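Local coordinates for CysE, serine acetyltransferase (Brucella abortus, PDB 4HZD), which probably catalyses transfer of an acetyl group from acetyl-coenzyme A to L-serine, giving O-acetylserine in the pathway of cysteine biosynthesis, at residues A[172-175]-A[176-180]; A[216-219]-A[220-224]; A[57-60]-A[61-65]. All coordinates share one frame; numbering follows the deposited sequence.

In the fold
Contact 3 comes first along the chain, at the end of helix 51-63 in the N-terminal helical region; contacts 1 and 2 follow in that order in the left-handed beta-helix. The latter two are corners joining the same pair of parallel sheets, from strand 172-174 to strand 179-180 and from strand 217-219 to strand 223-224. Their centres lie about 10 Å apart without touching, and strand 191-193 runs between 172-174 and 217-219. Between centres, contact 3 is about 23 Å from contact 1 and about 32 Å from contact 2. All three border other subunits of the six-chain assembly: coenzyme A lies near contacts 1 and 2, and contact 3 meets three neighbouring subunits in the helical part.

Contact 1: A[172-175]-A[176-180]; sequences LVVG and ETAVV
Val174 and Ala178 meet inside a corner of the left-handed beta-helix, where the chain leaves strand 172-174 and enters strand 179-180 through a type I beta turn from Gly175 to Ala178. CG1 of Val174 does the touching, 3.5 Å from the CB of Ala178. It reaches there because this methyl lies opposite the backbone N (chi1 178°) and next to the carbonyl carbon, the side on which the chain goes on into the turn. The other methyl, CG2, lies beside the backbone N. Val174 also packs on Ile154 of strand 152-154, so the corner rests on the neighbouring parallel strand.

At the middle of the turn the side chains behave differently. Glu176 brings only the root of its side chain to the preceding segment, its CB lying 3.7 Å from the C of Gly175. Beyond CG the chain is extended, with chi2 at -173°, and carries the carboxylate away from the corner to a salt bridge between OE1 and Arg202. Thr177 likewise points outward, and its OG1 is hydrogen-bonded to the backbone N of Arg202. Both polar ends therefore tie the turn to the chain just before strand 205-206, whereas the apolar contact lies on its inner side.

Gly175 is buried, its nearest atoms about 6 Å from bound coenzyme A. Its carbonyl closes the turn: Ala178 N donates to Gly175 O at 3.1 Å, approaching from above the carbonyl plane, 59° out of it. The same oxygen has the methyl group of Ala178 close by, with CB 3.5 Å from Gly175 O.

Contact 2: A[216-219]-A[220-224]; sequences AKIL and GNIQV
From Ile218 to Ile222 the backbone leaves strand 217-219 at an extended Leu219, swings through Gly220 with a positive phi of 113°, and turns back at Asn221, the centre of an inverse gamma turn closed by a weak bond from Ile222 N to Gly220 O, 2.9 Å long. This is a corner of the left-handed beta-helix, in the hexapeptide-repeat region, and strand 223-224 follows at once. Gly220, lacking a side chain, adopts its positive phi with Leu219 O close by.

Three branched side chains gather on the inside of the bend. CG2 of Ile218 is the shared point: it lies 3.8 Å from Ile222 CD1 and 4.1 Å from Val224 CG2. This methyl stands opposite its own backbone N and beside the carbonyl carbon, while the longer CG1 branch extends next to the N and sets its CD1 4.1 Å from Val224 CG2. Ile218 and Val224 meet at about a right angle, and Ile222 slants across Ile218. To arrive there, Ile222 places CG1 between its backbone N and carbonyl carbon (chi1 62°), then runs straight to CD1, which also comes 3.7 Å from Leu219 O. Ile218 and Val224 both rest on Ile230 of strand 229-230, and Ile218 and Ile222 on Val236 of strand 235-236, the next coil.

Leu219 points its side chain the other way, touching coenzyme A and packing on Ala232 of a second subunit. On the outside, Asn221 OD1 accepts a hydrogen bond from Lys205 NZ.

The corner is thus held across its interior by methyl packing, and it probably pays a desolvation cost for burying Leu219 O, which has no polar partner in the model.

Contact 3: A[57-60]-A[61-65]; sequences HRIA and ERLGH
His57 opens the last two turns of helix 51-63, at its C-terminal end in the helical N-terminal domain of serine acetyltransferase, by accepting the Glu61 N-H at its carbonyl, and the two side chains meet as well. The imidazole is carried by a CG opposite the backbone N (chi1 174°), and Glu61, whose chi1 sets CG beside its own backbone N, lays that CG over one face of the ring in a CH-pi contact, 3.9 Å from the centroid. Ring and carboxylate planes are only 21° apart, and His57 NE2 stays 4.5 Å from Glu61 OE2.

Arg58 follows, its O taking the Arg62 N-H. Its chain, folded at chi2, brings the guanidinium forward along the helix, where Arg62 CG sits over one face, 3.5 Å from Arg58 CZ, and Glu61 CB comes up to the edge. The Arg62 guanidinium is turned by only 16° from that of Arg58, and Arg58 NH2 lies 3.7 Å from Arg62 NE. Each arginine has an outside partner: Arg58 NH1 forms a salt bridge with Asp67 of a third subunit and its NE donates to Leu113 O, while Arg62 NH1 is hydrogen-bonded to His119.

Ile59 gives an apolar side. Its CG2 meets Leu63 CD1 at 3.5 Å, the two side chains running alongside each other in the same direction against Thr123 of helix 116-132, and Leu63 N binds Ile59 O. Ala60 ends the segment with its O bonded to Gly64 N at 2.7 Å, the most bent of the four bonds, just where Gly64 leaves helical geometry.

Four backbone bonds of i to i+4 type thus define the helix end. Beside them, the Arg58–Arg62 pair brings like charges together in a buried setting, and the carboxylate of Asp67 from the third subunit probably offsets part of that cost, coupling this helix to subunit assembly.

Contact 1: A[172-175]-A[176-180]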
ATOM      1  N   LEU A 172      13.475 -20.747 -13.340  1.00 22.29           N
ATOM      2  CA  LEU A 172      14.844 -20.550 -13.753  1.00 21.64           C
ATOM      3  C   LEU A 172      15.796 -20.342 -12.599  1.00 21.22           C
ATOM      4  O   LEU A 172      15.563 -19.509 -11.727  1.00 21.64           O
ATOM      5  CB  LEU A 172      14.978 -19.377 -14.745  1.00 20.72           C
ATOM      6  CG  LEU A 172      16.380 -19.060 -15.300  1.00 21.92           C
ATOM      7  CD1 LEU A 172      16.877 -20.149 -16.259  1.00 20.02           C
ATOM      8  CD2 LEU A 172      16.375 -17.720 -16.016  1.00 22.88           C
ATOM      9  N   VAL A 173      16.877 -21.115 -12.626  1.00 20.51           N
ATOM     10  CA  VAL A 173      17.995 -20.960 -11.719  1.00 20.54           C
ATOM     11  C   VAL A 173      19.317 -20.872 -12.521  1.00 21.24           C
ATOM     12  O   VAL A 173      19.657 -21.750 -13.344  1.00 20.95           O
ATOM     13  CB  VAL A 173      18.079 -22.109 -10.672  1.00 19.46           C
ATOM     14  CG1 VAL A 173      19.316 -21.955  -9.810  1.00 19.53           C
ATOM     15  CG2 VAL A 173      16.840 -22.200  -9.781  1.00 18.97           C
ATOM     16  N   VAL A 174      20.081 -19.819 -12.259  1.00 22.11           N
ATOM     17  CA  VAL A 174      21.372 -19.616 -12.890  1.00 23.01           C
ATOM     18  C   VAL A 174      22.414 -19.321 -11.811  1.00 25.02           C
ATOM     19  O   VAL A 174      22.306 -18.328 -11.055  1.00 26.08           O
ATOM     20  CB  VAL A 174      21.311 -18.467 -13.911  1.00 21.78           C
ATOM     21  CG1 VAL A 174      22.671 -18.173 -14.564  1.00 20.42           C
ATOM     22  CG2 VAL A 174      20.223 -18.760 -14.937  1.00 21.15           C
ATOM     23  N   GLY A 175      23.431 -20.172 -11.779  1.00 23.05           N
ATOM     24  CA  GLY A 175      24.490 -20.075 -10.803  1.00 24.28           C
ATOM     25  C   GLY A 175      25.491 -18.956 -11.025  1.00 23.23           C
ATOM     26  O   GLY A 175      25.601 -18.367 -12.100  1.00 22.64           O
ATOM     27  N   GLU A 176      26.224 -18.685  -9.963  1.00 23.45           N
ATOM     28  CA  GLU A 176      27.199 -17.621  -9.878  1.00 25.17           C
ATOM     29  C   GLU A 176      28.229 -17.554 -11.004  1.00 25.76           C
ATOM     30  O   GLU A 176      28.582 -16.450 -11.441  1.00 24.49           O
ATOM     31  CB  GLU A 176      27.900 -17.749  -8.512  1.00 28.59           C
ATOM     32  CG  GLU A 176      29.068 -16.814  -8.326  1.00 33.31           C
ATOM     33  CD  GLU A 176      29.814 -17.096  -7.037  1.00 33.80           C
ATOM     34  OE1 GLU A 176      29.669 -18.212  -6.502  1.00 33.80           O
ATOM     35  OE2 GLU A 176      30.525 -16.185  -6.573  1.00 36.31           O
ATOM     36  N   THR A 177      28.715 -18.714 -11.476  1.00 24.03           N
ATOM     37  CA  THR A 177      29.750 -18.726 -12.502  1.00 24.44           C
ATOM     38  C   THR A 177      29.243 -19.129 -13.886  1.00 26.42           C
ATOM     39  O   THR A 177      30.043 -19.468 -14.786  1.00 27.70           O
ATOM     40  CB  THR A 177      30.931 -19.632 -12.113  1.00 24.90           C
ATOM     41  OG1 THR A 177      30.501 -21.003 -12.141  1.00 26.04           O
ATOM     42  CG2 THR A 177      31.448 -19.237 -10.704  1.00 23.59           C
ATOM     43  N   ALA A 178      27.923 -19.134 -14.054  1.00 24.40           N
ATOM     44  CA  ALA A 178      27.334 -19.342 -15.408  1.00 24.47           C
ATOM     45  C   ALA A 178      27.611 -18.186 -16.353  1.00 25.63           C
ATOM     46  O   ALA A 178      27.666 -16.993 -15.939  1.00 24.71           O
ATOM     47  CB  ALA A 178      25.835 -19.579 -15.332  1.00 23.68           C
ATOM     48  N   VAL A 179      27.766 -18.559 -17.626  1.00 23.68           N
ATOM     49  CA  VAL A 179      27.905 -17.619 -18.731  1.00 25.21           C
ATOM     50  C   VAL A 179      26.903 -18.014 -19.824  1.00 24.55           C
ATOM     51  O   VAL A 179      26.856 -19.164 -20.255  1.00 25.24           O
ATOM     52  CB  VAL A 179      29.320 -17.559 -19.327  1.00 24.30           C
ATOM     53  CG1 VAL A 179      29.355 -16.519 -20.431  1.00 25.02           C
ATOM     54  CG2 VAL A 179      30.357 -17.217 -18.257  1.00 26.56           C
ATOM     55  N   VAL A 180      26.068 -17.057 -20.214  1.00 23.28           N
ATOM     56  CA  VAL A 180      25.204 -17.224 -21.359  1.00 23.75           C
ATOM     57  C   VAL A 180      25.601 -16.182 -22.405  1.00 22.97           C
ATOM     58  O   VAL A 180      25.593 -14.984 -22.124  1.00 23.11           O
ATOM     59  CB  VAL A 180      23.708 -17.042 -20.973  1.00 24.15           C
ATOM     60  CG1 VAL A 180      22.807 -17.295 -22.171  1.00 23.78           C
ATOM     61  CG2 VAL A 180      23.334 -17.949 -19.828  1.00 23.69           C
TER

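Contact 2: A[216-219]-A[220-224]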
ATOM      1  N   ALA A 216      14.912 -28.439 -18.482  1.00 24.81           N
ATOM      2  CA  ALA A 216      16.261 -28.978 -18.611  1.00 25.62           C
ATOM      3  C   ALA A 216      17.164 -28.593 -17.418  1.00 29.06           C
ATOM      4  O   ALA A 216      17.118 -27.438 -16.938  1.00 27.64           O
ATOM      5  CB  ALA A 216      16.888 -28.507 -19.914  1.00 25.33           C
ATOM      6  N   LYS A 217      17.960 -29.549 -16.926  1.00 28.09           N
ATOM      7  CA  LYS A 217      19.030 -29.257 -15.971  1.00 28.41           C
ATOM      8  C   LYS A 217      20.383 -29.405 -16.648  1.00 29.29           C
ATOM      9  O   LYS A 217      20.706 -30.494 -17.173  1.00 31.18           O
ATOM     10  CB  LYS A 217      18.994 -30.186 -14.740  1.00 30.10           C
ATOM     11  CG  LYS A 217      17.636 -30.786 -14.415  1.00 36.03           C
ATOM     12  CD  LYS A 217      16.769 -29.859 -13.599  1.00 39.40           C
ATOM     13  CE  LYS A 217      15.356 -30.431 -13.534  1.00 44.27           C
ATOM     14  NZ  LYS A 217      14.363 -29.342 -13.759  1.00 42.22           N
ATOM     15  N   ILE A 218      21.182 -28.339 -16.638  1.00 25.20           N
ATOM     16  CA  ILE A 218      22.519 -28.363 -17.215  1.00 24.89           C
ATOM     17  C   ILE A 218      23.459 -28.122 -16.020  1.00 27.04           C
ATOM     18  O   ILE A 218      23.370 -27.075 -15.335  1.00 26.19           O
ATOM     19  CB  ILE A 218      22.673 -27.346 -18.350  1.00 24.32           C
ATOM     20  CG1 ILE A 218      21.576 -27.579 -19.410  1.00 26.44           C
ATOM     21  CG2 ILE A 218      24.052 -27.439 -18.983  1.00 25.24           C
ATOM     22  CD1 ILE A 218      21.527 -26.549 -20.525  1.00 27.69           C
ATOM     23  N   LEU A 219      24.301 -29.119 -15.706  1.00 25.38           N
ATOM     24  CA  LEU A 219      24.994 -29.122 -14.389  1.00 26.77           C
ATOM     25  C   LEU A 219      26.482 -29.296 -14.516  1.00 29.61           C
ATOM     26  O   LEU A 219      26.923 -30.285 -15.082  1.00 30.96           O
ATOM     27  CB  LEU A 219      24.467 -30.214 -13.466  1.00 26.85           C
ATOM     28  CG  LEU A 219      22.958 -30.317 -13.280  1.00 29.52           C
ATOM     29  CD1 LEU A 219      22.658 -31.564 -12.465  1.00 31.29           C
ATOM     30  CD2 LEU A 219      22.434 -29.050 -12.608  1.00 27.41           C
ATOM     31  N   GLY A 220      27.242 -28.352 -13.958  1.00 28.87           N
ATOM     32  CA  GLY A 220      28.710 -28.403 -13.989  1.00 27.36           C
ATOM     33  C   GLY A 220      29.302 -27.288 -14.828  1.00 27.21           C
ATOM     34  O   GLY A 220      28.588 -26.588 -15.540  1.00 27.05           O
ATOM     35  N   ASN A 221      30.610 -27.121 -14.715  1.00 29.45           N
ATOM     36  CA  ASN A 221      31.378 -26.282 -15.617  1.00 31.28           C
ATOM     37  C   ASN A 221      31.555 -26.981 -16.989  1.00 32.49           C
ATOM     38  O   ASN A 221      32.637 -27.471 -17.336  1.00 32.64           O
ATOM     39  CB  ASN A 221      32.722 -25.934 -14.987  1.00 31.81           C
ATOM     40  CG  ASN A 221      33.479 -24.924 -15.792  1.00 31.09           C
ATOM     41  OD1 ASN A 221      32.908 -24.256 -16.649  1.00 33.22           O
ATOM     42  ND2 ASN A 221      34.776 -24.807 -15.539  1.00 35.12           N
ATOM     43  N   ILE A 222      30.456 -27.035 -17.737  1.00 30.61           N
ATOM     44  CA  ILE A 222      30.399 -27.711 -19.014  1.00 30.83           C
ATOM     45  C   ILE A 222      29.958 -26.679 -20.043  1.00 30.59           C
ATOM     46  O   ILE A 222      29.443 -25.610 -19.695  1.00 29.86           O
ATOM     47  CB  ILE A 222      29.469 -28.970 -18.988  1.00 30.90           C
ATOM     48  CG1 ILE A 222      27.997 -28.611 -18.664  1.00 32.35           C
ATOM     49  CG2 ILE A 222      30.013 -30.033 -18.015  1.00 29.97           C
ATOM     50  CD1 ILE A 222      27.012 -29.773 -18.757  1.00 30.69           C
ATOM     51  N   GLN A 223      30.196 -26.978 -21.305  1.00 30.89           N
ATOM     52  CA  GLN A 223      29.826 -26.086 -22.381  1.00 30.53           C
ATOM     53  C   GLN A 223      28.682 -26.665 -23.204  1.00 32.10           C
ATOM     54  O   GLN A 223      28.683 -27.867 -23.501  1.00 32.60           O
ATOM     55  CB  GLN A 223      31.052 -25.870 -23.277  1.00 35.03           C
ATOM     56  CG  GLN A 223      30.858 -24.849 -24.389  1.00 37.32           C
ATOM     57  CD  GLN A 223      32.109 -24.679 -25.248  1.00 42.41           C
ATOM     58  OE1 GLN A 223      32.872 -23.726 -25.077  1.00 43.46           O
ATOM     59  NE2 GLN A 223      32.334 -25.625 -26.157  1.00 42.39           N
ATOM     60  N   VAL A 224      27.698 -25.832 -23.555  1.00 27.40           N
ATOM     61  CA  VAL A 224      26.730 -26.188 -24.597  1.00 27.91           C
ATOM     62  C   VAL A 224      27.175 -25.457 -25.854  1.00 27.75           C
ATOM     63  O   VAL A 224      27.188 -24.222 -25.911  1.00 28.50           O
ATOM     64  CB  VAL A 224      25.259 -25.887 -24.220  1.00 26.68           C
ATOM     65  CG1 VAL A 224      24.322 -26.314 -25.343  1.00 25.02           C
ATOM     66  CG2 VAL A 224      24.892 -26.611 -22.930  1.00 26.13           C
TER

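Contact 3: A[57-60]-A[61-65]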
ATOM      1  N   HIS A  57      10.606   1.936 -15.477  1.00 20.75           N
ATOM      2  CA  HIS A  57       9.398   2.155 -14.706  1.00 21.62           C
ATOM      3  C   HIS A  57       8.579   0.888 -14.509  1.00 22.74           C
ATOM      4  O   HIS A  57       8.213   0.563 -13.378  1.00 22.76           O
ATOM      5  CB  HIS A  57       8.536   3.238 -15.323  1.00 23.31           C
ATOM      6  CG  HIS A  57       7.208   3.414 -14.637  1.00 22.64           C
ATOM      7  ND1 HIS A  57       6.978   4.395 -13.750  1.00 26.79           N
ATOM      8  CD2 HIS A  57       6.031   2.714 -14.753  1.00 23.32           C
ATOM      9  CE1 HIS A  57       5.711   4.330 -13.316  1.00 22.36           C
ATOM     10  NE2 HIS A  57       5.130   3.295 -13.920  1.00 25.48           N
ATOM     11  N   ARG A  58       8.265   0.175 -15.590  1.00 21.85           N
ATOM     12  CA  ARG A  58       7.556  -1.109 -15.462  1.00 20.48           C
ATOM     13  C   ARG A  58       8.226  -2.044 -14.462  1.00 20.77           C
ATOM     14  O   ARG A  58       7.565  -2.589 -13.539  1.00 20.85           O
ATOM     15  CB  ARG A  58       7.460  -1.813 -16.814  1.00 20.36           C
ATOM     16  CG  ARG A  58       6.705  -3.138 -16.737  1.00 20.67           C
ATOM     17  CD  ARG A  58       5.202  -2.861 -16.707  1.00 20.66           C
ATOM     18  NE  ARG A  58       4.385  -3.946 -16.171  1.00 20.55           N
ATOM     19  CZ  ARG A  58       3.857  -3.960 -14.947  1.00 21.09           C
ATOM     20  NH1 ARG A  58       4.133  -2.990 -14.100  1.00 21.15           N
ATOM     21  NH2 ARG A  58       3.074  -4.969 -14.557  1.00 19.40           N
ATOM     22  N   ILE A  59       9.541  -2.207 -14.605  1.00 22.18           N
ATOM     23  CA  ILE A  59      10.241  -3.176 -13.797  1.00 22.81           C
ATOM     24  C   ILE A  59      10.304  -2.710 -12.345  1.00 22.38           C
ATOM     25  O   ILE A  59      10.081  -3.509 -11.432  1.00 21.54           O
ATOM     26  CB  ILE A  59      11.644  -3.499 -14.332  1.00 22.86           C
ATOM     27  CG1 ILE A  59      11.540  -4.175 -15.713  1.00 24.20           C
ATOM     28  CG2 ILE A  59      12.305  -4.483 -13.389  1.00 22.43           C
ATOM     29  CD1 ILE A  59      12.878  -4.386 -16.362  1.00 21.54           C
ATOM     30  N   ALA A  60      10.594  -1.419 -12.144  1.00 20.77           N
ATOM     31  CA  ALA A  60      10.588  -0.841 -10.815  1.00 21.42           C
ATOM     32  C   ALA A  60       9.253  -1.076 -10.076  1.00 20.63           C
ATOM     33  O   ALA A  60       9.279  -1.443  -8.896  1.00 20.87           O
ATOM     34  CB  ALA A  60      11.010   0.638 -10.828  1.00 19.77           C
ATOM     35  N   GLU A  61       8.129  -0.919 -10.779  1.00 20.04           N
ATOM     36  CA  GLU A  61       6.779  -1.074 -10.203  1.00 21.18           C
ATOM     37  C   GLU A  61       6.498  -2.525  -9.857  1.00 20.99           C
ATOM     38  O   GLU A  61       5.855  -2.807  -8.849  1.00 20.95           O
ATOM     39  CB  GLU A  61       5.660  -0.569 -11.155  1.00 22.82           C
ATOM     40  CG  GLU A  61       5.592   0.963 -11.334  1.00 25.80           C
ATOM     41  CD  GLU A  61       5.499   1.721 -10.024  1.00 26.74           C
ATOM     42  OE1 GLU A  61       4.516   1.519  -9.296  1.00 27.10           O
ATOM     43  OE2 GLU A  61       6.435   2.483  -9.684  1.00 28.34           O
ATOM     44  N   ARG A  62       6.972  -3.450 -10.690  1.00 20.42           N
ATOM     45  CA  ARG A  62       6.795  -4.872 -10.387  1.00 20.33           C
ATOM     46  C   ARG A  62       7.605  -5.292  -9.152  1.00 21.30           C
ATOM     47  O   ARG A  62       7.118  -6.044  -8.304  1.00 22.23           O
ATOM     48  CB  ARG A  62       7.133  -5.732 -11.620  1.00 21.43           C
ATOM     49  CG  ARG A  62       6.275  -5.396 -12.855  1.00 17.69           C
ATOM     50  CD  ARG A  62       6.318  -6.576 -13.840  1.00 20.78           C
ATOM     51  NE  ARG A  62       5.387  -7.594 -13.369  1.00 18.84           N
ATOM     52  CZ  ARG A  62       5.137  -8.774 -13.955  1.00 20.43           C
ATOM     53  NH1 ARG A  62       5.804  -9.176 -15.030  1.00 17.87           N
ATOM     54  NH2 ARG A  62       4.209  -9.566 -13.439  1.00 21.54           N
ATOM     55  N   LEU A  63       8.814  -4.766  -9.022  1.00 21.79           N
ATOM     56  CA  LEU A  63       9.705  -5.166  -7.904  1.00 22.22           C
ATOM     57  C   LEU A  63       9.464  -4.333  -6.653  1.00 22.04           C
ATOM     58  O   LEU A  63       9.826  -4.752  -5.539  1.00 23.08           O
ATOM     59  CB  LEU A  63      11.188  -5.019  -8.344  1.00 23.31           C
ATOM     60  CG  LEU A  63      11.632  -5.816  -9.576  1.00 26.11           C
ATOM     61  CD1 LEU A  63      12.999  -5.353 -10.044  1.00 26.44           C
ATOM     62  CD2 LEU A  63      11.602  -7.307  -9.254  1.00 25.80           C
ATOM     63  N   GLY A  64       8.907  -3.136  -6.820  1.00 21.85           N
ATOM     64  CA  GLY A  64       8.613  -2.276  -5.648  1.00 20.96           C
ATOM     65  C   GLY A  64       7.916  -2.973  -4.477  1.00 21.64           C
ATOM     66  O   GLY A  64       7.027  -3.791  -4.697  1.00 19.99           O
ATOM     67  N   HIS A  65       8.328  -2.642  -3.247  1.00 21.76           N
ATOM     68  CA  HIS A  65       7.806  -3.221  -1.993  1.00 22.83           C
ATOM     69  C   HIS A  65       8.002  -2.225  -0.857  1.00 23.78           C
ATOM     70  O   HIS A  65       8.917  -1.420  -0.922  1.00 23.04           O
ATOM     71  CB  HIS A  65       8.601  -4.473  -1.670  1.00 25.29           C
ATOM     72  CG  HIS A  65       8.000  -5.304  -0.578  1.00 25.59           C
ATOM     73  ND1 HIS A  65       8.298  -5.107   0.706  1.00 26.34           N
ATOM     74  CD2 HIS A  65       7.070  -6.341  -0.617  1.00 28.10           C
ATOM     75  CE1 HIS A  65       7.586  -5.953   1.474  1.00 27.34           C
ATOM     76  NE2 HIS A  65       6.849  -6.726   0.664  1.00 29.25           N
TER